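Local coordinates for acyl-CoA dehydrogenase (Thermus thermophilus, PDB 2Z1Q), which probably oxidises saturated acyl-CoA thioesters to 2,3-dehydroacyl-CoA products, using a bound FAD cofactor and passing the electrons to an acceptor, at residues Leu119-Phe124 / Ala188-Val193; Lys130-Pro135 / Leu206-Thr211; Pro507-Ile512 / Arg561-Ala566; Glu565-Leu568 / Tyr573-Pro576. One frame throughout, in Å; residues are numbered along the deposited sequence.

Overall arrangement
The four contacts form two pairs on opposite sides of the chain's centre, with centres between 41 and 50 Å apart from one pair to the other. Contacts 1 and 2 are centred about 8 Å apart. Both set the helical region of residues 119-139 against neighbouring antiparallel strands, 190-197 and 201-208, and their segments cross along the chain; Phe191 O probably bonds to Val207 N between the strands. Contacts 3 and 4 follow later, centred about 9 Å apart and joined by helix 556-570, with Glu565 and Ala566 in both. The first pair thus fastens the N-terminal helices to the middle beta domain near FAD-binding Tyr146; the second packs the C-terminal helices and tail.

Contact 1: Leu119-Phe124 / Ala188-Val193; sequences LPLVYF and AHLFTV
Leu121 and Leu190 meet tip to tip, and this is the tight part of the contact: Leu121 CD1 lies 3.5 Å from Leu190 CD2, closer than carbon pairs usually pack. The strand partner reaches that point because Leu190 CG stands anti to the backbone N (chi1 -178°), which carries the branch toward the helix. Leu137 of helix 134-139 touches both leucines, and Leu134 packs on Leu121. Two residues further along the strand the fit is slacker. Pro120 CB comes no nearer than 4.2 Å to Thr192 CG2, although the CA atoms of these two residues make the closest backbone approach, at 7.7 Å. The contact is the junction between helix 119-124 of the N-terminal helical domain and strand 190-197 of the middle beta domain in the acyl-CoA dehydrogenase fold; Pro120 also packs on Tyr146, an FAD-binding residue, and on Ile255 of helix 252-288. On the looser side a water bridges the two segments. It donates to Thr192 OG1 at 3.2 Å and accepts a weak bond from Leu121 N at 2.8 Å. Leu121 sits in the first turn of its helix, where amides have no carbonyl from an earlier turn of the same helix, so the water gives this N-H a partner and links it to the strand through the threonine hydroxyl.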
loop_
_atom_site.group_PDB
_atom_site.type_symbol
_atom_site.label_atom_id
_atom_site.label_comp_id
_atom_site.label_asym_id
_atom_site.label_seq_id
_atom_site.Cartn_x
_atom_site.Cartn_y
_atom_site.Cartn_z
ATOM N N LEU B 119 5.770 -28.124 -14.350
ATOM C CA LEU B 119 6.994 -27.828 -15.106
ATOM C C LEU B 119 8.248 -28.613 -14.737
ATOM O O LEU B 119 9.034 -28.970 -15.607
ATOM C CB LEU B 119 7.310 -26.330 -15.054
ATOM C CG LEU B 119 6.814 -25.502 -16.246
ATOM C CD1 LEU B 119 5.403 -25.891 -16.592
ATOM C CD2 LEU B 119 6.884 -24.019 -15.919
ATOM N N PRO B 120 8.468 -28.872 -13.440
ATOM C CA PRO B 120 9.671 -29.628 -13.093
ATOM C C PRO B 120 9.677 -30.976 -13.826
ATOM O O PRO B 120 10.691 -31.360 -14.417
ATOM C CB PRO B 120 9.569 -29.756 -11.578
ATOM C CG PRO B 120 8.892 -28.461 -11.200
ATOM C CD PRO B 120 7.792 -28.379 -12.227
ATOM N N LEU B 121 8.542 -31.675 -13.805
ATOM C CA LEU B 121 8.434 -32.956 -14.488
ATOM C C LEU B 121 8.587 -32.776 -16.000
ATOM O O LEU B 121 9.253 -33.571 -16.662
ATOM C CB LEU B 121 7.089 -33.620 -14.171
ATOM C CG LEU B 121 7.079 -34.629 -13.016
ATOM C CD1 LEU B 121 5.660 -34.865 -12.534
ATOM C CD2 LEU B 121 7.707 -35.933 -13.480
ATOM N N VAL B 122 7.980 -31.725 -16.544
ATOM C CA VAL B 122 8.075 -31.464 -17.980
ATOM C C VAL B 122 9.490 -31.099 -18.421
ATOM O O VAL B 122 9.916 -31.452 -19.517
ATOM C CB VAL B 122 7.133 -30.324 -18.403
ATOM C CG1 VAL B 122 7.361 -29.973 -19.869
ATOM C CG2 VAL B 122 5.685 -30.732 -18.178
ATOM N N TYR B 123 10.227 -30.393 -17.574
ATOM C CA TYR B 123 11.580 -29.976 -17.912
ATOM C C TYR B 123 12.659 -31.030 -17.654
ATOM O O TYR B 123 13.575 -31.189 -18.462
ATOM C CB TYR B 123 11.947 -28.698 -17.148
ATOM C CG TYR B 123 11.223 -27.445 -17.594
ATOM C CD1 TYR B 123 11.358 -26.253 -16.874
ATOM C CD2 TYR B 123 10.459 -27.426 -18.759
ATOM C CE1 TYR B 123 10.755 -25.073 -17.312
ATOM C CE2 TYR B 123 9.853 -26.253 -19.206
ATOM C CZ TYR B 123 10.009 -25.081 -18.481
ATOM O OH TYR B 123 9.437 -23.924 -18.953
ATOM N N PHE B 124 12.560 -31.750 -16.539
ATOM C CA PHE B 124 13.587 -32.742 -16.229
ATOM C C PHE B 124 13.046 -34.147 -16.013
ATOM O O PHE B 124 13.806 -35.077 -15.757
ATOM C CB PHE B 124 14.392 -32.288 -14.996
ATOM C CG PHE B 124 15.043 -30.940 -15.166
ATOM C CD1 PHE B 124 14.284 -29.767 -15.099
ATOM C CD2 PHE B 124 16.407 -30.835 -15.447
ATOM C CE1 PHE B 124 14.873 -28.517 -15.314
ATOM C CE2 PHE B 124 17.004 -29.577 -15.664
ATOM C CZ PHE B 124 16.229 -28.424 -15.597
ATOM N N ALA B 188 -2.714 -31.823 -2.362
ATOM C CA ALA B 188 -1.814 -32.232 -3.438
ATOM C C ALA B 188 -1.481 -33.719 -3.345
ATOM O O ALA B 188 -1.233 -34.238 -2.252
ATOM C CB ALA B 188 -0.528 -31.416 -3.382
ATOM N N HIS B 189 -1.460 -34.383 -4.502
ATOM C CA HIS B 189 -1.147 -35.810 -4.607
ATOM C C HIS B 189 0.333 -36.012 -4.889
ATOM O O HIS B 189 0.940 -36.979 -4.422
ATOM C CB HIS B 189 -1.950 -36.444 -5.743
ATOM C CG HIS B 189 -3.422 -36.210 -5.637
ATOM N ND1 HIS B 189 -4.237 -36.987 -4.844
ATOM C CD2 HIS B 189 -4.212 -35.237 -6.157
ATOM C CE1 HIS B 189 -5.464 -36.501 -4.875
ATOM N NE2 HIS B 189 -5.477 -35.440 -5.663
ATOM N N LEU B 190 0.914 -35.110 -5.675
ATOM C CA LEU B 190 2.326 -35.216 -6.018
ATOM C C LEU B 190 3.120 -34.044 -5.446
ATOM O O LEU B 190 2.680 -32.899 -5.492
ATOM C CB LEU B 190 2.498 -35.272 -7.538
ATOM C CG LEU B 190 3.928 -35.439 -8.061
ATOM C CD1 LEU B 190 4.503 -36.765 -7.584
ATOM C CD2 LEU B 190 3.922 -35.385 -9.578
ATOM N N PHE B 191 4.304 -34.335 -4.917
ATOM C CA PHE B 191 5.155 -33.305 -4.322
ATOM C C PHE B 191 6.578 -33.305 -4.885
ATOM O O PHE B 191 7.264 -34.328 -4.848
ATOM C CB PHE B 191 5.248 -33.503 -2.794
ATOM C CG PHE B 191 4.016 -33.092 -2.038
ATOM C CD1 PHE B 191 3.911 -31.804 -1.519
ATOM C CD2 PHE B 191 2.972 -33.991 -1.819
ATOM C CE1 PHE B 191 2.786 -31.417 -0.792
ATOM C CE2 PHE B 191 1.840 -33.607 -1.084
ATOM C CZ PHE B 191 1.752 -32.321 -0.574
ATOM N N THR B 192 7.030 -32.162 -5.394
ATOM C CA THR B 192 8.410 -32.064 -5.885
ATOM C C THR B 192 9.190 -31.433 -4.719
ATOM O O THR B 192 9.019 -30.251 -4.415
ATOM C CB THR B 192 8.506 -31.183 -7.175
ATOM O OG1 THR B 192 7.831 -31.840 -8.250
ATOM C CG2 THR B 192 9.958 -30.971 -7.576
ATOM N N VAL B 193 10.025 -32.226 -4.051
ATOM C CA VAL B 193 10.777 -31.732 -2.899
ATOM C C VAL B 193 12.266 -31.588 -3.144
ATOM O O VAL B 193 12.887 -32.464 -3.747
ATOM C CB VAL B 193 10.585 -32.668 -1.703
ATOM C CG1 VAL B 193 11.223 -32.072 -0.438
ATOM C CG2 VAL B 193 9.113 -32.937 -1.520
HETATM O O HOH W 1 7.144 -31.723 -11.361
#

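Contact 2: Lys130-Pro135 / Leu206-Thr211; sequences KRKYLP and LVERDT
Tyr133 and Glu208 are brought together by similar first torsions: in each, CG lies anti to the carbonyl carbon and beside the backbone N (chi1 -77° and -50°). The glutamate then runs extended beyond CG, so that its carboxylate arrives at the hydroxyl end of the tyrosine. Tyr133 OH donates a weak hydrogen bond to Glu208 OE2 at 3.1 Å. OE2 lies at the ring edge, in its plane, and is also 3.5 Å from Tyr133 CE2, while the carboxylate is turned 79° from the ring. Leu206, two residues before Glu208 on the strand, touches the ring obliquely, its CD1 being 3.9 Å from Tyr133 CE1. One face of the ring is covered from within its own segment: Lys132 CD stands 3.3 Å above the plane, over the ring centre. Tyr133 is the N-cap residue of helix 134-139 in the N-terminal domain, and Leu206 and Glu208 lie in the last three residues of strand 201-208 of the middle beta domain. Glu208 opens a type I turn to Thr211, whose OG1 bonds to Glu208 O at 2.9 Å. Trp142 packs on both Tyr133 and Glu208. The bent Lys132 chain leaves NZ 4.1 Å from Glu208 OE2, beyond salt-bridge range. With a phenol donor and a lysine nearby, the glutamate is probably held ionised, so the domain junction gains a polar, electrostatically favourable rim beside its apolar Tyr133-Leu206 part.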
loop_
_atom_site.group_PDB
_atom_site.type_symbol
_atom_site.label_atom_id
_atom_site.label_comp_id
_atom_site.label_asym_id
_atom_site.label_seq_id
_atom_site.Cartn_x
_atom_site.Cartn_y
_atom_site.Cartn_z
ATOM N N LYS B 130 7.438 -39.446 -16.672
ATOM C CA LYS B 130 6.547 -38.435 -17.240
ATOM C C LYS B 130 5.232 -39.063 -17.693
ATOM O O LYS B 130 4.195 -38.396 -17.712
ATOM C CB LYS B 130 7.202 -37.717 -18.421
ATOM C CG LYS B 130 8.300 -36.749 -18.021
ATOM C CD LYS B 130 8.686 -35.836 -19.171
ATOM C CE LYS B 130 9.355 -36.608 -20.284
ATOM N NZ LYS B 130 9.686 -35.730 -21.439
ATOM N N ARG B 131 5.280 -40.348 -18.043
ATOM C CA ARG B 131 4.085 -41.046 -18.507
ATOM C C ARG B 131 3.195 -41.455 -17.348
ATOM O O ARG B 131 1.978 -41.578 -17.500
ATOM C CB ARG B 131 4.456 -42.291 -19.320
ATOM C CG ARG B 131 3.251 -43.003 -19.969
ATOM C CD ARG B 131 2.552 -42.126 -21.019
ATOM N NE ARG B 131 1.124 -41.922 -20.755
ATOM C CZ ARG B 131 0.340 -41.118 -21.474
ATOM N NH1 ARG B 131 -0.948 -40.981 -21.172
ATOM N NH2 ARG B 131 0.849 -40.445 -22.501
ATOM N N LYS B 132 3.794 -41.647 -16.182
ATOM C CA LYS B 132 3.010 -42.070 -15.040
ATOM C C LYS B 132 2.670 -40.948 -14.075
ATOM O O LYS B 132 2.193 -41.205 -12.974
ATOM C CB LYS B 132 3.743 -43.181 -14.295
ATOM C CG LYS B 132 4.925 -42.705 -13.481
ATOM C CD LYS B 132 4.656 -42.850 -11.987
ATOM C CE LYS B 132 4.433 -44.302 -11.582
ATOM N NZ LYS B 132 4.324 -44.460 -10.097
ATOM N N TYR B 133 2.913 -39.707 -14.483
ATOM C CA TYR B 133 2.617 -38.567 -13.624
ATOM C C TYR B 133 1.956 -37.423 -14.372
ATOM O O TYR B 133 0.884 -36.959 -13.981
ATOM C CB TYR B 133 3.900 -38.062 -12.947
ATOM C CG TYR B 133 4.371 -38.903 -11.778
ATOM C CD1 TYR B 133 5.713 -39.247 -11.637
ATOM C CD2 TYR B 133 3.471 -39.363 -10.816
ATOM C CE1 TYR B 133 6.149 -40.032 -10.578
ATOM C CE2 TYR B 133 3.899 -40.150 -9.745
ATOM C CZ TYR B 133 5.238 -40.482 -9.638
ATOM O OH TYR B 133 5.665 -41.293 -8.612
ATOM N N LEU B 134 2.589 -36.981 -15.454
ATOM C CA LEU B 134 2.082 -35.873 -16.257
ATOM C C LEU B 134 0.634 -36.029 -16.715
ATOM O O LEU B 134 -0.143 -35.071 -16.684
ATOM C CB LEU B 134 2.993 -35.660 -17.467
ATOM C CG LEU B 134 3.440 -34.226 -17.765
ATOM C CD1 LEU B 134 3.978 -33.562 -16.500
ATOM C CD2 LEU B 134 4.506 -34.259 -18.853
ATOM N N PRO B 135 0.242 -37.234 -17.148
ATOM C CA PRO B 135 -1.149 -37.391 -17.589
ATOM C C PRO B 135 -2.159 -37.021 -16.497
ATOM O O PRO B 135 -3.142 -36.333 -16.760
ATOM C CB PRO B 135 -1.210 -38.867 -18.007
ATOM C CG PRO B 135 0.201 -39.117 -18.512
ATOM C CD PRO B 135 1.040 -38.435 -17.449
ATOM N N LEU B 206 10.611 -36.659 -6.415
ATOM C CA LEU B 206 9.166 -36.803 -6.607
ATOM C C LEU B 206 8.661 -37.618 -5.414
ATOM O O LEU B 206 9.112 -38.739 -5.201
ATOM C CB LEU B 206 8.871 -37.543 -7.912
ATOM C CG LEU B 206 9.409 -36.894 -9.193
ATOM C CD1 LEU B 206 9.422 -37.917 -10.328
ATOM C CD2 LEU B 206 8.560 -35.679 -9.555
ATOM N N VAL B 207 7.744 -37.045 -4.634
ATOM C CA VAL B 207 7.203 -37.718 -3.455
ATOM C C VAL B 207 5.691 -37.759 -3.527
ATOM O O VAL B 207 5.035 -36.727 -3.679
ATOM C CB VAL B 207 7.618 -36.983 -2.145
ATOM C CG1 VAL B 207 7.183 -37.791 -0.912
ATOM C CG2 VAL B 207 9.109 -36.763 -2.140
ATOM N N GLU B 208 5.137 -38.956 -3.418
ATOM C CA GLU B 208 3.695 -39.104 -3.472
ATOM C C GLU B 208 3.122 -38.820 -2.093
ATOM O O GLU B 208 3.736 -39.151 -1.077
ATOM C CB GLU B 208 3.343 -40.510 -3.944
ATOM C CG GLU B 208 4.118 -40.866 -5.207
ATOM C CD GLU B 208 3.645 -42.148 -5.861
ATOM O OE1 GLU B 208 3.828 -43.226 -5.261
ATOM O OE2 GLU B 208 3.092 -42.081 -6.978
ATOM N N ARG B 209 1.951 -38.192 -2.071
ATOM C CA ARG B 209 1.312 -37.845 -0.816
ATOM C C ARG B 209 1.221 -39.012 0.163
ATOM O O ARG B 209 1.537 -38.855 1.338
ATOM C CB ARG B 209 -0.087 -37.292 -1.067
ATOM C CG ARG B 209 -0.699 -36.671 0.172
ATOM C CD ARG B 209 -2.171 -36.396 -0.007
ATOM N NE ARG B 209 -2.707 -35.656 1.130
ATOM C CZ ARG B 209 -2.485 -34.364 1.355
ATOM N NH1 ARG B 209 -1.738 -33.657 0.518
ATOM N NH2 ARG B 209 -3.000 -33.787 2.436
ATOM N N ASP B 210 0.796 -40.176 -0.322
ATOM C CA ASP B 210 0.644 -41.351 0.542
ATOM C C ASP B 210 1.942 -42.027 0.992
ATOM O O ASP B 210 1.947 -43.217 1.312
ATOM C CB ASP B 210 -0.262 -42.388 -0.146
ATOM C CG ASP B 210 -1.696 -41.889 -0.329
ATOM O OD1 ASP B 210 -2.488 -42.583 -1.012
ATOM O OD2 ASP B 210 -2.034 -40.813 0.211
ATOM N N THR B 211 3.040 -41.280 1.037
ATOM C CA THR B 211 4.319 -41.839 1.463
ATOM C C THR B 211 4.489 -41.716 2.988
ATOM O O THR B 211 4.386 -40.618 3.549
ATOM C CB THR B 211 5.508 -41.139 0.756
ATOM O OG1 THR B 211 5.455 -41.394 -0.655
ATOM C CG2 THR B 211 6.845 -41.657 1.298
#

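Contact 3: Pro507-Ile512 / Arg561-Ala566; sequences PVLARI and RQAAEA
Within 507-512 and 561-566, on helices 505-528 and 556-570, the nearest CA atoms are those of Leu509 and Ala563, 7.1 Å apart. This is helix-to-helix packing in the all-helical C-terminal region of the acyl-CoA dehydrogenase chain, away from the annotated FAD-binding residues. The small Ala563 is consistent with this spacing: its CB points across the interface and meets Leu509 CD2 at 3.8 Å. Leu509 leaves its helix to one side of the partner, and its CD2 branch closes the distance. Leu509 also packs on Ile575 of the C-terminal tail, and its carbonyl O accepts a hydrogen bond from Ser311 OG, which ties this turn to helix 300-331. Toward the more exposed side, Val508 and Gln562 make the second contact. Gln562 is fully extended (chi1 180°, chi2 176°), so its terminal amide reaches over the valine. Arg561, next to it, points away from this interface and forms a salt bridge with Glu477 of the second subunit, so helix 556-570 serves the dimer interface as well. Between valine and amide the contact is van der Waals only, and one methyl carries most of it: Val508 CG2 lies 3.5 Å from Gln562 OE1 and 3.8 Å from Gln562 CD, the more distant methyl Val508 CG1 being 4.1 Å from Gln562 NE2.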
loop_
_atom_site.group_PDB
_atom_site.type_symbol
_atom_site.label_atom_id
_atom_site.label_comp_id
_atom_site.label_asym_id
_atom_site.label_seq_id
_atom_site.Cartn_x
_atom_site.Cartn_y
_atom_site.Cartn_z
ATOM N N PRO B 507 -2.790 6.354 -27.028
ATOM C CA PRO B 507 -1.756 7.391 -26.940
ATOM C C PRO B 507 -1.808 8.181 -25.632
ATOM O O PRO B 507 -0.775 8.494 -25.033
ATOM C CB PRO B 507 -2.048 8.281 -28.151
ATOM C CG PRO B 507 -2.606 7.318 -29.141
ATOM C CD PRO B 507 -3.528 6.462 -28.303
ATOM N N VAL B 508 -3.018 8.511 -25.199
ATOM C CA VAL B 508 -3.215 9.264 -23.971
ATOM C C VAL B 508 -2.669 8.498 -22.762
ATOM O O VAL B 508 -2.005 9.074 -21.901
ATOM C CB VAL B 508 -4.717 9.552 -23.754
ATOM C CG1 VAL B 508 -4.937 10.315 -22.454
ATOM C CG2 VAL B 508 -5.270 10.342 -24.944
ATOM N N LEU B 509 -2.940 7.195 -22.707
ATOM C CA LEU B 509 -2.483 6.379 -21.589
ATOM C C LEU B 509 -0.982 6.239 -21.618
ATOM O O LEU B 509 -0.321 6.255 -20.576
ATOM C CB LEU B 509 -3.131 4.996 -21.631
ATOM C CG LEU B 509 -4.653 4.999 -21.475
ATOM C CD1 LEU B 509 -5.140 3.563 -21.521
ATOM C CD2 LEU B 509 -5.071 5.672 -20.165
ATOM N N ALA B 510 -0.448 6.116 -22.826
ATOM C CA ALA B 510 0.982 5.973 -22.999
ATOM C C ALA B 510 1.705 7.253 -22.574
ATOM O O ALA B 510 2.767 7.195 -21.964
ATOM C CB ALA B 510 1.291 5.648 -24.444
ATOM N N ARG B 511 1.111 8.402 -22.891
ATOM C CA ARG B 511 1.711 9.703 -22.574
ATOM C C ARG B 511 1.726 9.960 -21.065
ATOM O O ARG B 511 2.700 10.474 -20.520
ATOM C CB ARG B 511 0.950 10.817 -23.324
ATOM C CG ARG B 511 1.575 12.212 -23.277
ATOM C CD ARG B 511 0.893 13.149 -24.279
ATOM N NE ARG B 511 1.000 12.615 -25.635
ATOM C CZ ARG B 511 -0.034 12.271 -26.397
ATOM N NH1 ARG B 511 0.178 11.785 -27.613
ATOM N NH2 ARG B 511 -1.276 12.421 -25.950
ATOM N N ILE B 512 0.640 9.591 -20.400
ATOM C CA ILE B 512 0.513 9.748 -18.961
ATOM C C ILE B 512 1.599 8.955 -18.236
ATOM O O ILE B 512 2.195 9.432 -17.269
ATOM C CB ILE B 512 -0.879 9.255 -18.522
ATOM C CG1 ILE B 512 -1.926 10.299 -18.911
ATOM C CG2 ILE B 512 -0.897 8.933 -17.033
ATOM C CD1 ILE B 512 -3.331 9.833 -18.676
ATOM N N ARG B 561 -8.053 13.115 -16.739
ATOM C CA ARG B 561 -9.500 13.303 -16.785
ATOM C C ARG B 561 -10.101 12.650 -18.023
ATOM O O ARG B 561 -11.199 12.096 -17.973
ATOM C CB ARG B 561 -9.872 14.779 -16.755
ATOM C CG ARG B 561 -9.715 15.419 -15.390
ATOM C CD ARG B 561 -10.484 16.719 -15.328
ATOM N NE ARG B 561 -10.430 17.323 -14.003
ATOM C CZ ARG B 561 -11.221 18.316 -13.612
ATOM N NH1 ARG B 561 -12.122 18.807 -14.452
ATOM N NH2 ARG B 561 -11.113 18.819 -12.390
ATOM N N GLN B 562 -9.365 12.713 -19.130
ATOM C CA GLN B 562 -9.806 12.123 -20.391
ATOM C C GLN B 562 -9.909 10.592 -20.255
ATOM O O GLN B 562 -10.864 9.980 -20.737
ATOM C CB GLN B 562 -8.829 12.510 -21.513
ATOM C CG GLN B 562 -9.184 11.949 -22.881
ATOM C CD GLN B 562 -8.251 12.435 -23.998
ATOM O OE1 GLN B 562 -8.325 11.952 -25.126
ATOM N NE2 GLN B 562 -7.378 13.389 -23.684
ATOM N N ALA B 563 -8.919 9.996 -19.592
ATOM C CA ALA B 563 -8.882 8.550 -19.359
ATOM C C ALA B 563 -10.019 8.156 -18.405
ATOM O O ALA B 563 -10.717 7.164 -18.625
ATOM C CB ALA B 563 -7.526 8.158 -18.761
ATOM N N ALA B 564 -10.186 8.954 -17.353
ATOM C CA ALA B 564 -11.240 8.745 -16.360
ATOM C C ALA B 564 -12.583 8.644 -17.067
ATOM O O ALA B 564 -13.287 7.643 -16.937
ATOM C CB ALA B 564 -11.260 9.913 -15.360
ATOM N N GLU B 565 -12.930 9.685 -17.820
ATOM C CA GLU B 565 -14.189 9.703 -18.558
ATOM C C GLU B 565 -14.371 8.392 -19.319
ATOM O O GLU B 565 -15.451 7.792 -19.292
ATOM C CB GLU B 565 -14.225 10.888 -19.530
ATOM C CG GLU B 565 -14.303 12.270 -18.857
ATOM C CD GLU B 565 -15.527 12.417 -17.956
ATOM O OE1 GLU B 565 -16.470 11.604 -18.094
ATOM O OE2 GLU B 565 -15.553 13.348 -17.120
ATOM N N ALA B 566 -13.309 7.936 -19.978
ATOM C CA ALA B 566 -13.361 6.687 -20.732
ATOM C C ALA B 566 -13.579 5.492 -19.798
ATOM O O ALA B 566 -14.270 4.533 -20.150
ATOM C CB ALA B 566 -12.074 6.498 -21.521
#

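Contact 4: Glu565-Leu568 / Tyr573-Pro576; sequences EAVL and YPIP
The C-terminal tail turns back on helix 556-570, the last helix of the chain, and Pro574 is the residue that packs against its final turns. The reversal is tight: only four residues separate the segments, yet Val567 CA and Pro574 CA are 5.2 Å apart. The pyrrolidine ring touches two successive helix residues with different atoms. Its CB meets Ala566 CB at 3.8 Å and also lies 3.9 Å from Ala566 O, whereas its CD meets Val567 CG2 at 3.9 Å. With Val567 CG1 anti to the backbone N (chi1 169°), CG2 falls anti to the carbonyl carbon, which places it at the proline ring; valine and proline cross obliquely. All these contacts are apolar or van der Waals. Val567 is further packed by Leu279 and Ala283 of helix 252-288 and by Ala310 of helix 300-331. On the tail, Ile575 CD1 stands 3.5 Å above one face of the Tyr573 ring, toward its rim, and Tyr573 OH is hydrogen-bonded to Glu317. Proline and aliphatic side chains thus hold an irregular C-terminal segment, without helix or strand, folded back on the last helix of the acyl-CoA dehydrogenase C-terminal helical region.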
loop_
_atom_site.group_PDB
_atom_site.type_symbol
_atom_site.label_atom_id
_atom_site.label_comp_id
_atom_site.label_asym_id
_atom_site.label_seq_id
_atom_site.Cartn_x
_atom_site.Cartn_y
_atom_site.Cartn_z
ATOM N N GLU B 565 -12.930 9.685 -17.820
ATOM C CA GLU B 565 -14.189 9.703 -18.558
ATOM C C GLU B 565 -14.371 8.392 -19.319
ATOM O O GLU B 565 -15.451 7.792 -19.292
ATOM C CB GLU B 565 -14.225 10.888 -19.530
ATOM C CG GLU B 565 -14.303 12.270 -18.857
ATOM C CD GLU B 565 -15.527 12.417 -17.956
ATOM O OE1 GLU B 565 -16.470 11.604 -18.094
ATOM O OE2 GLU B 565 -15.553 13.348 -17.120
ATOM N N ALA B 566 -13.309 7.936 -19.978
ATOM C CA ALA B 566 -13.361 6.687 -20.732
ATOM C C ALA B 566 -13.579 5.492 -19.798
ATOM O O ALA B 566 -14.270 4.533 -20.150
ATOM C CB ALA B 566 -12.074 6.498 -21.521
ATOM N N VAL B 567 -12.975 5.557 -18.611
ATOM C CA VAL B 567 -13.101 4.488 -17.626
ATOM C C VAL B 567 -14.550 4.414 -17.165
ATOM O O VAL B 567 -15.160 3.345 -17.181
ATOM C CB VAL B 567 -12.157 4.729 -16.407
ATOM C CG1 VAL B 567 -12.497 3.769 -15.264
ATOM C CG2 VAL B 567 -10.710 4.515 -16.828
ATOM N N LEU B 568 -15.104 5.555 -16.765
ATOM C CA LEU B 568 -16.484 5.599 -16.304
ATOM C C LEU B 568 -17.428 5.210 -17.427
ATOM O O LEU B 568 -18.486 4.634 -17.184
ATOM C CB LEU B 568 -16.830 6.993 -15.781
ATOM C CG LEU B 568 -16.099 7.431 -14.506
ATOM C CD1 LEU B 568 -16.389 8.887 -14.189
ATOM C CD2 LEU B 568 -16.533 6.546 -13.352
ATOM N N TYR B 573 -11.662 -1.012 -17.414
ATOM C CA TYR B 573 -10.566 -0.840 -18.356
ATOM C C TYR B 573 -11.164 -0.399 -19.706
ATOM O O TYR B 573 -11.852 -1.169 -20.368
ATOM C CB TYR B 573 -9.800 -2.163 -18.496
ATOM C CG TYR B 573 -8.489 -2.055 -19.247
ATOM C CD1 TYR B 573 -8.213 -2.888 -20.329
ATOM C CD2 TYR B 573 -7.521 -1.126 -18.861
ATOM C CE1 TYR B 573 -6.993 -2.798 -21.018
ATOM C CE2 TYR B 573 -6.303 -1.033 -19.536
ATOM C CZ TYR B 573 -6.043 -1.869 -20.608
ATOM O OH TYR B 573 -4.820 -1.785 -21.229
ATOM N N PRO B 574 -10.893 0.852 -20.128
ATOM C CA PRO B 574 -11.416 1.388 -21.392
ATOM C C PRO B 574 -11.018 0.674 -22.687
ATOM O O PRO B 574 -11.797 0.641 -23.641
ATOM C CB PRO B 574 -10.963 2.847 -21.359
ATOM C CG PRO B 574 -9.668 2.777 -20.625
ATOM C CD PRO B 574 -9.984 1.823 -19.489
ATOM N N ILE B 575 -9.820 0.104 -22.731
ATOM C CA ILE B 575 -9.373 -0.595 -23.930
ATOM C C ILE B 575 -10.252 -1.807 -24.216
ATOM O O ILE B 575 -10.344 -2.721 -23.398
ATOM C CB ILE B 575 -7.918 -1.072 -23.809
ATOM C CG1 ILE B 575 -6.976 0.131 -23.765
ATOM C CG2 ILE B 575 -7.563 -1.960 -24.985
ATOM C CD1 ILE B 575 -7.115 0.969 -22.528
ATOM N N PRO B 576 -10.895 -1.835 -25.394
ATOM C CA PRO B 576 -11.784 -2.909 -25.844
ATOM C C PRO B 576 -11.221 -4.322 -25.706
ATOM O O PRO B 576 -10.021 -4.540 -25.888
ATOM C CB PRO B 576 -12.045 -2.546 -27.300
ATOM C CG PRO B 576 -11.991 -1.062 -27.286
ATOM C CD PRO B 576 -10.765 -0.807 -26.443
#